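Local coordinates for TatD-related deoxyribonuclease (Thermotoga maritima, PDB 1J6O), which probably hydrolyses phosphodiester bonds of DNA as a metal-dependent nuclease of the TatD family, which has a TIM-barrel fold, at residues 24-28 and 226-230; 46-50 and 101-105; 85-90 and 124-128; 98-102 and 132-137; 158-162 and 261-267. One frame throughout, in Å; residues are numbered along the deposited sequence.

Interaction 1: 24-28 and 226-230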
# COMPACT_ATOMS: atom_id res chain seq x y z
N GLN A 24 12.66 11.55 6.37
CA GLN A 24 13.85 10.76 6.09
C GLN A 24 14.34 10.96 4.64
O GLN A 24 15.44 10.58 4.29
CB GLN A 24 13.59 9.27 6.35
CG GLN A 24 13.51 8.90 7.83
CD GLN A 24 12.13 9.14 8.40
OE1 GLN A 24 11.22 9.56 7.70
NE2 GLN A 24 11.98 8.86 9.69
N PHE A 25 13.53 11.59 3.81
CA PHE A 25 13.91 11.83 2.42
C PHE A 25 14.17 13.32 2.17
O PHE A 25 14.30 13.73 1.02
CB PHE A 25 12.77 11.41 1.48
CG PHE A 25 12.65 9.93 1.32
CD1 PHE A 25 13.59 9.23 0.55
CD2 PHE A 25 11.67 9.23 2.00
CE1 PHE A 25 13.55 7.81 0.48
CE2 PHE A 25 11.61 7.83 1.95
CZ PHE A 25 12.55 7.11 1.18
N ASP A 26 14.21 14.12 3.23
CA ASP A 26 14.43 15.55 3.06
C ASP A 26 15.69 15.97 2.32
O ASP A 26 15.68 16.94 1.59
CB ASP A 26 14.45 16.28 4.42
CG ASP A 26 13.08 16.46 5.03
OD1 ASP A 26 12.07 16.14 4.36
OD2 ASP A 26 13.02 16.92 6.19
N ASP A 27 16.78 15.23 2.49
CA ASP A 27 18.00 15.64 1.80
C ASP A 27 18.20 15.18 0.37
O ASP A 27 19.00 15.80 -0.35
CB ASP A 27 19.23 15.18 2.60
CG ASP A 27 19.19 15.61 4.06
OD1 ASP A 27 18.92 16.79 4.35
OD2 ASP A 27 19.43 14.75 4.94
N ASP A 28 17.47 14.15 -0.06
CA ASP A 28 17.64 13.64 -1.43
C ASP A 28 16.41 13.15 -2.20
O ASP A 28 16.54 12.37 -3.16
CB ASP A 28 18.67 12.51 -1.41
CG ASP A 28 18.17 11.25 -0.68
OD1 ASP A 28 17.13 11.32 0.03
OD2 ASP A 28 18.83 10.19 -0.80
N LYS A 226 19.00 0.32 7.27
CA LYS A 226 19.13 1.46 6.36
C LYS A 226 17.76 1.97 5.96
O LYS A 226 16.78 1.25 6.09
CB LYS A 226 19.89 1.07 5.08
CG LYS A 226 21.33 0.60 5.31
CD LYS A 226 22.24 1.77 5.71
CE LYS A 226 23.61 1.29 6.24
NZ LYS A 226 24.24 0.25 5.38
N ARG A 227 17.71 3.22 5.50
CA ARG A 227 16.44 3.81 5.07
C ARG A 227 16.02 3.01 3.85
O ARG A 227 16.85 2.72 3.00
CB ARG A 227 16.65 5.25 4.64
CG ARG A 227 15.40 5.93 4.12
CD ARG A 227 15.76 7.26 3.52
NE ARG A 227 16.44 7.05 2.24
CZ ARG A 227 16.92 8.04 1.49
NH1 ARG A 227 16.78 9.29 1.92
NH2 ARG A 227 17.51 7.77 0.32
N ASN A 228 14.75 2.66 3.74
CA ASN A 228 14.29 1.89 2.58
C ASN A 228 13.88 2.90 1.50
O ASN A 228 13.59 4.05 1.82
CB ASN A 228 13.09 1.05 3.00
CG ASN A 228 12.71 -0.03 1.99
OD1 ASN A 228 13.45 -0.30 1.05
ND2 ASN A 228 11.56 -0.66 2.21
N GLU A 229 13.93 2.50 0.23
CA GLU A 229 13.54 3.37 -0.88
C GLU A 229 13.12 2.48 -2.04
O GLU A 229 13.49 1.29 -2.08
CB GLU A 229 14.67 4.32 -1.27
CG GLU A 229 15.94 3.66 -1.72
CD GLU A 229 16.96 4.70 -2.11
OE1 GLU A 229 16.86 5.20 -3.25
OE2 GLU A 229 17.82 5.02 -1.26
N PRO A 230 12.37 3.05 -3.01
CA PRO A 230 11.87 2.31 -4.18
C PRO A 230 12.82 1.44 -4.96
O PRO A 230 12.45 0.32 -5.31
CB PRO A 230 11.25 3.40 -5.05
CG PRO A 230 10.70 4.34 -4.00
CD PRO A 230 11.90 4.44 -3.06

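Interaction 2: 46-50 and 101-105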
# COMPACT_ATOMS: atom_id res chain seq x y z
N ASN A 46 2.13 7.08 -3.54
CA ASN A 46 2.60 7.74 -2.32
C ASN A 46 1.41 7.92 -1.38
O ASN A 46 0.45 8.60 -1.70
CB ASN A 46 3.26 9.06 -2.68
CG ASN A 46 4.27 9.46 -1.68
OD1 ASN A 46 5.34 8.85 -1.58
ND2 ASN A 46 3.94 10.48 -0.91
N VAL A 47 1.55 7.35 -0.20
CA VAL A 47 0.52 7.34 0.82
C VAL A 47 0.57 8.28 2.01
O VAL A 47 1.57 8.33 2.71
CB VAL A 47 0.45 5.88 1.37
CG1 VAL A 47 -0.80 5.68 2.17
CG2 VAL A 47 0.49 4.86 0.20
N GLY A 48 -0.56 8.92 2.29
CA GLY A 48 -0.64 9.84 3.43
C GLY A 48 -1.10 9.12 4.68
O GLY A 48 -1.70 8.04 4.57
N VAL A 49 -0.79 9.65 5.88
CA VAL A 49 -1.22 8.96 7.11
C VAL A 49 -2.17 9.76 8.02
O VAL A 49 -2.62 9.27 9.06
CB VAL A 49 -0.01 8.43 7.94
CG1 VAL A 49 0.76 7.38 7.09
CG2 VAL A 49 0.93 9.57 8.35
N ASN A 50 -2.48 11.00 7.61
CA ASN A 50 -3.39 11.85 8.36
C ASN A 50 -3.70 13.03 7.46
O ASN A 50 -3.20 13.09 6.34
CB ASN A 50 -2.84 12.27 9.74
CG ASN A 50 -1.53 13.04 9.65
OD1 ASN A 50 -1.39 14.01 8.91
ND2 ASN A 50 -0.57 12.61 10.45
N ILE A 101 -7.78 5.68 -1.36
CA ILE A 101 -8.09 6.19 -0.03
C ILE A 101 -7.31 5.26 0.90
O ILE A 101 -7.46 4.02 0.84
CB ILE A 101 -9.61 6.10 0.33
CG1 ILE A 101 -10.43 7.08 -0.51
CG2 ILE A 101 -9.81 6.47 1.84
CD1 ILE A 101 -10.07 8.54 -0.31
N GLY A 102 -6.47 5.87 1.74
CA GLY A 102 -5.65 5.14 2.70
C GLY A 102 -4.40 5.99 2.90
O GLY A 102 -4.17 6.93 2.14
N GLU A 103 -3.53 5.64 3.84
CA GLU A 103 -3.65 4.47 4.71
C GLU A 103 -4.81 4.49 5.70
O GLU A 103 -5.09 5.51 6.35
CB GLU A 103 -2.31 4.31 5.45
CG GLU A 103 -1.93 2.88 5.71
CD GLU A 103 -0.48 2.72 6.12
OE1 GLU A 103 0.41 3.44 5.61
OE2 GLU A 103 -0.23 1.84 6.98
N THR A 104 -5.54 3.39 5.77
CA THR A 104 -6.67 3.28 6.69
C THR A 104 -6.76 1.82 7.12
O THR A 104 -6.34 0.92 6.40
CB THR A 104 -8.01 3.75 6.05
OG1 THR A 104 -9.06 3.68 7.03
CG2 THR A 104 -8.38 2.91 4.86
N GLY A 105 -7.26 1.57 8.33
CA GLY A 105 -7.36 0.19 8.76
C GLY A 105 -7.40 0.09 10.26
O GLY A 105 -7.91 0.98 10.94

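Interaction 3: 85-90 and 124-128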
# COMPACT_ATOMS: atom_id res chain seq x y z
N PHE A 85 -13.24 15.48 8.91
CA PHE A 85 -12.14 14.81 8.22
C PHE A 85 -12.47 14.10 6.90
O PHE A 85 -11.66 14.11 5.96
CB PHE A 85 -11.38 13.90 9.20
CG PHE A 85 -11.76 12.45 9.15
CD1 PHE A 85 -12.77 11.95 9.96
CD2 PHE A 85 -11.06 11.57 8.32
CE1 PHE A 85 -13.08 10.59 9.97
CE2 PHE A 85 -11.35 10.21 8.32
CZ PHE A 85 -12.37 9.72 9.14
N ILE A 86 -13.65 13.51 6.81
CA ILE A 86 -14.01 12.82 5.58
C ILE A 86 -14.22 13.84 4.45
O ILE A 86 -13.87 13.58 3.29
CB ILE A 86 -15.28 11.98 5.78
CG1 ILE A 86 -14.96 10.74 6.62
CG2 ILE A 86 -15.86 11.54 4.42
CD1 ILE A 86 -13.98 9.80 5.97
N GLU A 87 -14.80 14.99 4.77
CA GLU A 87 -15.03 16.02 3.77
C GLU A 87 -13.69 16.55 3.28
O GLU A 87 -13.52 16.88 2.10
CB GLU A 87 -15.81 17.20 4.36
CG GLU A 87 -17.30 16.99 4.45
CD GLU A 87 -18.03 18.32 4.44
OE1 GLU A 87 -17.66 19.22 5.24
OE2 GLU A 87 -18.97 18.47 3.62
N HIS A 88 -12.76 16.65 4.20
CA HIS A 88 -11.44 17.13 3.85
C HIS A 88 -10.73 16.14 2.92
O HIS A 88 -10.04 16.55 1.99
CB HIS A 88 -10.64 17.36 5.12
CG HIS A 88 -9.53 18.34 4.95
ND1 HIS A 88 -9.18 19.25 5.93
CD2 HIS A 88 -8.65 18.53 3.93
CE1 HIS A 88 -8.14 19.96 5.52
NE2 HIS A 88 -7.80 19.54 4.32
N LEU A 89 -10.88 14.83 3.16
CA LEU A 89 -10.23 13.83 2.31
C LEU A 89 -10.92 13.86 0.94
O LEU A 89 -10.28 13.75 -0.11
CB LEU A 89 -10.33 12.41 2.92
CG LEU A 89 -9.52 12.12 4.18
CD1 LEU A 89 -9.84 10.72 4.73
CD2 LEU A 89 -8.02 12.26 3.83
N GLU A 90 -12.25 14.04 0.96
CA GLU A 90 -13.01 14.09 -0.27
C GLU A 90 -12.55 15.27 -1.12
O GLU A 90 -12.49 15.17 -2.35
CB GLU A 90 -14.50 14.19 0.04
CG GLU A 90 -15.39 14.29 -1.19
CD GLU A 90 -16.81 13.95 -0.85
OE1 GLU A 90 -17.23 14.30 0.28
OE2 GLU A 90 -17.50 13.34 -1.69
N GLU A 124 -15.61 4.85 8.18
CA GLU A 124 -15.91 6.06 7.46
C GLU A 124 -15.08 6.24 6.18
O GLU A 124 -15.57 6.80 5.20
CB GLU A 124 -15.77 7.26 8.39
CG GLU A 124 -16.63 7.07 9.65
CD GLU A 124 -16.82 8.32 10.49
OE1 GLU A 124 -15.83 9.01 10.77
OE2 GLU A 124 -17.98 8.60 10.90
N GLN A 125 -13.85 5.74 6.18
CA GLN A 125 -13.00 5.88 4.99
C GLN A 125 -13.41 4.84 3.94
O GLN A 125 -13.33 5.09 2.71
CB GLN A 125 -11.54 5.76 5.37
CG GLN A 125 -11.08 7.03 6.09
CD GLN A 125 -9.64 6.95 6.53
OE1 GLN A 125 -8.72 7.22 5.74
NE2 GLN A 125 -9.42 6.59 7.78
N ILE A 126 -13.82 3.66 4.41
CA ILE A 126 -14.25 2.61 3.50
C ILE A 126 -15.49 3.20 2.80
O ILE A 126 -15.65 3.06 1.58
CB ILE A 126 -14.68 1.35 4.29
CG1 ILE A 126 -13.43 0.66 4.83
CG2 ILE A 126 -15.52 0.44 3.41
CD1 ILE A 126 -13.79 -0.48 5.80
N GLU A 127 -16.37 3.85 3.57
CA GLU A 127 -17.58 4.43 2.97
C GLU A 127 -17.23 5.52 1.96
O GLU A 127 -17.89 5.64 0.91
CB GLU A 127 -18.53 4.97 4.05
CG GLU A 127 -18.98 3.84 4.94
CD GLU A 127 -19.96 4.25 6.03
OE1 GLU A 127 -19.70 5.24 6.75
OE2 GLU A 127 -20.96 3.54 6.19
N LEU A 128 -16.21 6.31 2.26
CA LEU A 128 -15.82 7.36 1.33
C LEU A 128 -15.27 6.73 0.03
O LEU A 128 -15.58 7.19 -1.07
CB LEU A 128 -14.75 8.27 1.93
CG LEU A 128 -14.18 9.30 0.97
CD1 LEU A 128 -15.25 10.30 0.53
CD2 LEU A 128 -13.04 10.03 1.64

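Interaction 4: 98-102 and 132-137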
# COMPACT_ATOMS: atom_id res chain seq x y z
N VAL A 98 -4.97 11.77 -7.03
CA VAL A 98 -5.41 10.87 -5.94
C VAL A 98 -6.06 9.63 -6.56
O VAL A 98 -7.11 9.72 -7.24
CB VAL A 98 -6.38 11.58 -5.00
CG1 VAL A 98 -6.92 10.58 -3.97
CG2 VAL A 98 -5.64 12.70 -4.27
N VAL A 99 -5.45 8.48 -6.31
CA VAL A 99 -5.95 7.23 -6.87
C VAL A 99 -6.44 6.21 -5.85
O VAL A 99 -6.83 5.10 -6.21
CB VAL A 99 -4.81 6.56 -7.70
CG1 VAL A 99 -4.36 7.49 -8.84
CG2 VAL A 99 -3.59 6.30 -6.80
N ALA A 100 -6.44 6.59 -4.58
CA ALA A 100 -6.88 5.65 -3.58
C ALA A 100 -7.12 6.38 -2.28
O ALA A 100 -6.74 7.54 -2.14
CB ALA A 100 -5.79 4.57 -3.36
N ILE A 101 -7.78 5.68 -1.36
CA ILE A 101 -8.09 6.19 -0.03
C ILE A 101 -7.31 5.26 0.90
O ILE A 101 -7.46 4.02 0.84
CB ILE A 101 -9.61 6.10 0.33
CG1 ILE A 101 -10.43 7.08 -0.51
CG2 ILE A 101 -9.81 6.47 1.84
CD1 ILE A 101 -10.07 8.54 -0.31
N GLY A 102 -6.47 5.87 1.74
CA GLY A 102 -5.65 5.14 2.70
C GLY A 102 -4.40 5.99 2.90
O GLY A 102 -4.17 6.93 2.14
N LEU A 132 -16.63 7.41 -3.79
CA LEU A 132 -15.77 7.93 -4.87
C LEU A 132 -15.31 6.87 -5.85
O LEU A 132 -14.71 7.18 -6.87
CB LEU A 132 -14.56 8.64 -4.25
CG LEU A 132 -14.81 9.73 -3.19
CD1 LEU A 132 -13.44 10.29 -2.68
CD2 LEU A 132 -15.66 10.86 -3.78
N ASN A 133 -15.60 5.61 -5.52
CA ASN A 133 -15.22 4.49 -6.34
C ASN A 133 -13.70 4.38 -6.47
O ASN A 133 -13.17 4.06 -7.53
CB ASN A 133 -15.86 4.59 -7.71
CG ASN A 133 -15.99 3.26 -8.36
OD1 ASN A 133 -15.93 2.22 -7.68
ND2 ASN A 133 -16.20 3.25 -9.67
N LEU A 134 -13.00 4.69 -5.38
CA LEU A 134 -11.53 4.63 -5.34
C LEU A 134 -11.14 3.38 -4.54
O LEU A 134 -11.81 3.02 -3.58
CB LEU A 134 -10.95 5.86 -4.65
CG LEU A 134 -10.99 7.20 -5.39
CD1 LEU A 134 -10.45 8.30 -4.47
CD2 LEU A 134 -10.17 7.11 -6.70
N PRO A 135 -10.04 2.71 -4.93
CA PRO A 135 -9.57 1.51 -4.23
C PRO A 135 -9.03 1.92 -2.86
O PRO A 135 -8.66 3.08 -2.65
CB PRO A 135 -8.50 0.96 -5.17
CG PRO A 135 -7.97 2.14 -5.82
CD PRO A 135 -9.23 2.95 -6.14
N LEU A 136 -9.03 0.98 -1.94
CA LEU A 136 -8.54 1.23 -0.60
C LEU A 136 -7.13 0.68 -0.42
O LEU A 136 -6.79 -0.35 -0.98
CB LEU A 136 -9.46 0.55 0.43
CG LEU A 136 -10.82 1.22 0.64
CD1 LEU A 136 -11.89 0.18 0.97
CD2 LEU A 136 -10.67 2.26 1.74
N VAL A 137 -6.32 1.41 0.36
CA VAL A 137 -4.95 1.03 0.68
C VAL A 137 -5.17 0.74 2.17
O VAL A 137 -5.24 1.65 2.98
CB VAL A 137 -3.99 2.21 0.45
CG1 VAL A 137 -2.67 1.96 1.13
CG2 VAL A 137 -3.78 2.39 -1.06

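Interaction 5: 158-162 and 261-267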
# COMPACT_ATOMS: atom_id res chain seq x y z
N GLU A 158 -15.57 -0.88 -6.57
CA GLU A 158 -15.42 -1.90 -7.62
C GLU A 158 -14.07 -2.57 -7.46
O GLU A 158 -13.98 -3.80 -7.32
CB GLU A 158 -15.51 -1.25 -9.01
CG GLU A 158 -16.90 -0.70 -9.35
CD GLU A 158 -16.89 0.25 -10.55
OE1 GLU A 158 -15.79 0.62 -11.02
OE2 GLU A 158 -17.98 0.64 -11.01
N LYS A 159 -13.01 -1.77 -7.52
CA LYS A 159 -11.65 -2.27 -7.36
C LYS A 159 -11.48 -2.13 -5.85
O LYS A 159 -11.24 -1.04 -5.36
CB LYS A 159 -10.65 -1.34 -8.06
CG LYS A 159 -10.82 -1.19 -9.56
CD LYS A 159 -9.80 -2.03 -10.31
CE LYS A 159 -9.98 -1.93 -11.81
NZ LYS A 159 -9.91 -0.52 -12.26
N ARG A 160 -11.61 -3.23 -5.12
CA ARG A 160 -11.48 -3.20 -3.67
C ARG A 160 -10.19 -2.53 -3.18
O ARG A 160 -10.24 -1.59 -2.35
CB ARG A 160 -11.56 -4.63 -3.13
CG ARG A 160 -12.73 -5.40 -3.72
CD ARG A 160 -13.75 -5.76 -2.68
NE ARG A 160 -14.85 -6.54 -3.23
CZ ARG A 160 -15.78 -6.05 -4.05
NH1 ARG A 160 -15.75 -4.78 -4.42
NH2 ARG A 160 -16.75 -6.85 -4.47
N GLY A 161 -9.06 -3.01 -3.67
CA GLY A 161 -7.80 -2.42 -3.25
C GLY A 161 -6.71 -3.40 -2.87
O GLY A 161 -6.60 -4.52 -3.39
N VAL A 162 -5.90 -2.98 -1.91
CA VAL A 162 -4.80 -3.79 -1.44
C VAL A 162 -4.67 -3.80 0.07
O VAL A 162 -4.89 -2.78 0.71
CB VAL A 162 -3.47 -3.19 -1.96
CG1 VAL A 162 -2.34 -4.09 -1.63
CG2 VAL A 162 -3.58 -2.91 -3.48
N ARG A 261 -3.82 -1.91 -13.08
CA ARG A 261 -5.25 -2.12 -13.10
C ARG A 261 -5.96 -1.53 -11.89
O ARG A 261 -6.99 -0.88 -12.01
CB ARG A 261 -5.54 -3.62 -13.19
CG ARG A 261 -7.02 -3.95 -13.31
CD ARG A 261 -7.26 -5.45 -13.24
NE ARG A 261 -7.01 -5.99 -11.91
CZ ARG A 261 -6.02 -6.81 -11.61
NH1 ARG A 261 -5.16 -7.21 -12.56
NH2 ARG A 261 -5.87 -7.24 -10.36
N ILE A 262 -5.39 -1.75 -10.72
CA ILE A 262 -6.00 -1.24 -9.49
C ILE A 262 -6.01 0.27 -9.32
O ILE A 262 -7.04 0.88 -9.06
CB ILE A 262 -5.30 -1.85 -8.25
CG1 ILE A 262 -5.64 -3.35 -8.16
CG2 ILE A 262 -5.78 -1.19 -6.96
CD1 ILE A 262 -4.86 -4.10 -7.09
N PHE A 263 -4.85 0.86 -9.50
CA PHE A 263 -4.70 2.29 -9.33
C PHE A 263 -4.84 3.22 -10.51
O PHE A 263 -5.32 4.35 -10.34
CB PHE A 263 -3.33 2.52 -8.68
CG PHE A 263 -3.19 1.85 -7.33
CD1 PHE A 263 -3.83 2.37 -6.23
CD2 PHE A 263 -2.40 0.72 -7.19
CE1 PHE A 263 -3.69 1.77 -4.98
CE2 PHE A 263 -2.24 0.09 -5.95
CZ PHE A 263 -2.89 0.62 -4.84
N LEU A 264 -4.45 2.77 -11.69
CA LEU A 264 -4.55 3.67 -12.84
C LEU A 264 -5.69 3.57 -13.80
O LEU A 264 -5.90 4.50 -14.57
CB LEU A 264 -3.24 3.61 -13.62
CG LEU A 264 -2.03 3.95 -12.75
CD1 LEU A 264 -0.76 3.97 -13.59
CD2 LEU A 264 -2.26 5.29 -12.03
N GLU A 265 -6.43 2.48 -13.78
CA GLU A 265 -7.54 2.37 -14.71
C GLU A 265 -8.60 3.40 -14.38
O GLU A 265 -8.92 3.62 -13.21
CB GLU A 265 -8.11 0.95 -14.68
CG GLU A 265 -8.55 0.46 -16.06
CD GLU A 265 -8.62 -1.05 -16.15
OE1 GLU A 265 -9.65 -1.64 -15.73
OE2 GLU A 265 -7.65 -1.65 -16.65
N VAL A 266 -9.13 4.05 -15.41
CA VAL A 266 -10.15 5.05 -15.20
C VAL A 266 -11.38 4.35 -14.59
O VAL A 266 -11.87 3.36 -15.13
CB VAL A 266 -10.54 5.75 -16.53
CG1 VAL A 266 -11.61 6.80 -16.28
CG2 VAL A 266 -9.33 6.38 -17.16
N LYS A 267 -11.87 4.87 -13.47
CA LYS A 267 -13.04 4.26 -12.82
C LYS A 267 -14.29 5.13 -12.95
O LYS A 267 -14.21 6.36 -13.00
CB LYS A 267 -12.74 4.03 -11.33
CG LYS A 267 -11.51 3.17 -11.07
CD LYS A 267 -11.16 3.11 -9.59
CE LYS A 267 -9.97 2.20 -9.33
NZ LYS A 267 -8.73 2.67 -10.03

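Interaction 1: 24-28 and 226-230
R227, F25 and D28 tie together two loops that follow barrel strands, the one leading into helix 29-34 and the one leading into helix 233-244, on the side of a TIM barrel where the active site lies. R227 carries the contact. Its chain bends at chi3 (73°), laying the guanidinium over the CE1 corner of the F25 ring while the NH1 and NH2 end faces D28. The grip on the carboxylate is end-on and twofold: NH1 of R227 reaches D28 OD1 at 2.8 Å, and NH2 of R227 reaches D28 OD2 at 3.0 Å, on the syn side in both cases. NH1 of R227 also gives a bond to the backbone O of Q24 (3.0 Å), an acceptor almost in the guanidinium plane. On its own segment, R227 NH2 meets E229 OE2 at 3.2 Å, from well above that carboxylate's plane. Two acids and one carbonyl thus fix the rotation of the group. F25 completes the seat: its CE1 sits 3.4 Å off the guanidinium plane, over the centre, with ring and guanidinium only 25° apart, and R227 CD makes a CH-pi contact over the F25 face, offset toward the rim. At the ring edge, F25 CZ lies 3.3 Å from N228 O, a buried carbonyl for which the model has no polar partner. D28 holds the N-cap position of helix 29-34, yet its carboxylate makes no capping bond and turns to R227 instead. V32 of that helix packs on both R227 and E229, while P216, in the loop after strand 209-211, touches Q24 and R227.

Interaction 2: 46-50 and 101-105
E103 and G48 meet across the mouth of the TIM barrel, where strand 41-47 ends and strand 98-107 turns a corner; strand 67-71 runs between them, so the two are not partners in the sheet. E103, a predicted ligand of a divalent metal, follows a cis peptide bond after G102, and the chain turns at it. Its CB starts beside the first segment, 3.9 Å from V47 CG1 and 3.9 Å from G48 O. A first torsion of -145°, away from the staggered values, sends CG into the barrel mouth, and from there the chain runs extended to CD. At the tip, E103 OE1 passes V49 CG1 at 4.2 Å, a loose apolar flank, and takes its main bond from H17 NE2; OE2 of E103 has a weak hydrogen bond from H164 NE2. H17 and H164 are likewise predicted metal ligands, so the carboxylate lies among the residues that would hold the metals. V47 presses on the peptide as well. With CG1 anti to the backbone N (chi1 -166°), that methyl points straight at the cis peptide, 3.2 Å from E103 N and 3.6 Å from G102 O, a tight fit. G102 O itself is bonded by S70 OG of the intervening strand, and the backbone angles of G102 would jam any side chain against the preceding carbonyl. A single hydrogen bond joins the segments: E103 N donates to G48 O over 3.1 Å, the C=O...N angle being 168°, nearly along the C=O axis.

Interaction 3: 85-90 and 124-128
With chi1 at 174°, L128 carries CG away on the side opposite its amide nitrogen, which sends both methyls across to helix 85-92, and F85 has a first torsion of 99°, off the usual values, that swings its ring edge toward helix 115-132. L128 then lies against three residues: CD2 of L128 rests on L89 CB at 3.8 Å, and CD1 of L128 touches both I86 CG2 (4.1 Å) and E90 CB. The I86 and L128 side chains run antiparallel alongside one another. The other branch of I86 reaches further back, its CD1 lying 3.5 Å from the backbone O of E124 and also close to E124 CB. F85 is met at its edge twice. E124 OE1 comes to 3.3 Å from F85 CE1 near the ring plane, an oxygen beside a ring hydrogen, while the same carboxylate keeps a salt bridge with R120. Across CZ, at the other outer corner of the ring edge, Q125 CG sits 3.9 Å from F85 CE2, and the Q125 amide stands almost perpendicular to the ring. That amide is buried but served at both ends, OE1 by V73 N and NE2 by V121 O; OE1 also lies beside L89 CD1. A leucine in place of Q125 has no amide and would probably leave the V73 N-H without its acceptor and V121 O without its donor. The helix axes, 10.5 Å apart, cross at -36° with the same general direction, the packing of consecutive helices in the outer layer of a TIM barrel; strand 98-107 lies between them in the chain.

Interaction 4: 98-102 and 132-137
V99 O has no polar partner in the model although this contact buries it against P135, whose CG and CD both lie 3.2 Å away. A proline has no N-H to offer, so the carbonyl meets ring carbons instead. Beyond this break, regular parallel pairing sets in around I101. I101 N donates to P135 O at 3.0 Å, and I101 O accepts from V137 N at 2.9 Å, the two bonds by which I101 straddles L136. A CA-H...O contact from L136 CA also reaches I101 O. G102 comes so close to strand 136-141 that a CB on it would collide with V137 O; its own CA makes a CA-H...O contact there at 3.5 Å. One face of the sheet carries I101 and L136. I101 CG1 meets L134 CD1 at 4.1 Å, the two side chains crossing at about a right angle. A100 CB touches V137 CG2 at 3.8 Å, away from the I101 side. N133, with positive phi, is the C' residue of a Schellman motif ending helix 115-132. That helix completes the beta-alpha-beta crossover of a TIM barrel and covers I101 and L136 through A129, whereas F263 of helix 248-264 packs on V99, A100 and V137, and S70 of strand 67-71 touches A100 and V137.

Interaction 5: 158-162 and 261-267
K159 lays its aliphatic chain along the end of helix 248-264, with CG 3.5 Å from K267 CE and CD 4.0 Å from I262 CA. Bends at chi2 (-101°) and chi4 bring its ammonium round to the backbone: K159 NZ donates to R261 O at 3.0 Å, approaching from somewhat outside the carbonyl plane. The same nitrogen lies close to E265 CB, and its salt bridge to E265 OE1 is long at 3.7 Å. K267 crosses K159 obliquely and gives its own NZ to I262 O, 2.6 Å away. K159 NZ and K267 NZ are therefore only 4.1 Å apart, a closeness probably eased by the helix-end carbonyls and by the E265 carboxylate, which would draw positive charge. An alanine in place of K159 takes away the long chain and would probably leave R261 O without this donor, the flank of I262 uncovered and the K267 methylenes free to shift. The helix has a wider pi-type turn here and is the last one of this TIM-barrel chain; it leans on the start of strand 161-163. V162 supplies the apolar part of the meeting. Its CG2 touches both I262 CD1 (4.0 Å) and F263 CZ (3.8 Å), crossing both side chains at about a right angle. I262 also covers the ring it neighbours, with CG2 over the centre of the F263 face, and the same F263 ring reaches V45 of strand 41-47. CD1 of I262 ends near the backbone O of G161.

How the interactions relate
Interactions 2, 4 and 5 follow the barrel wall. Interaction 4 shares I101 and G102 with interaction 2, and a probable hydrogen bond from T104 N to V137 O (3.3 Å) carries the pairing past E103. Interaction 5 continues it on the next strand, with probable bonds L136 N to R160 O and L136 O to V162 N, both 2.9 Å. Interaction 3 backs this wall from outside, L128 CD2 lying 3.9 Å from I101 CD1. Interaction 1 stands apart, its centre about 19 Å from that of interaction 2, which holds the predicted metal ligand E103. Between side chains, V137 of interaction 4 is about 3 Å from H17 and F25 of interaction 1 about 6 Å from H19.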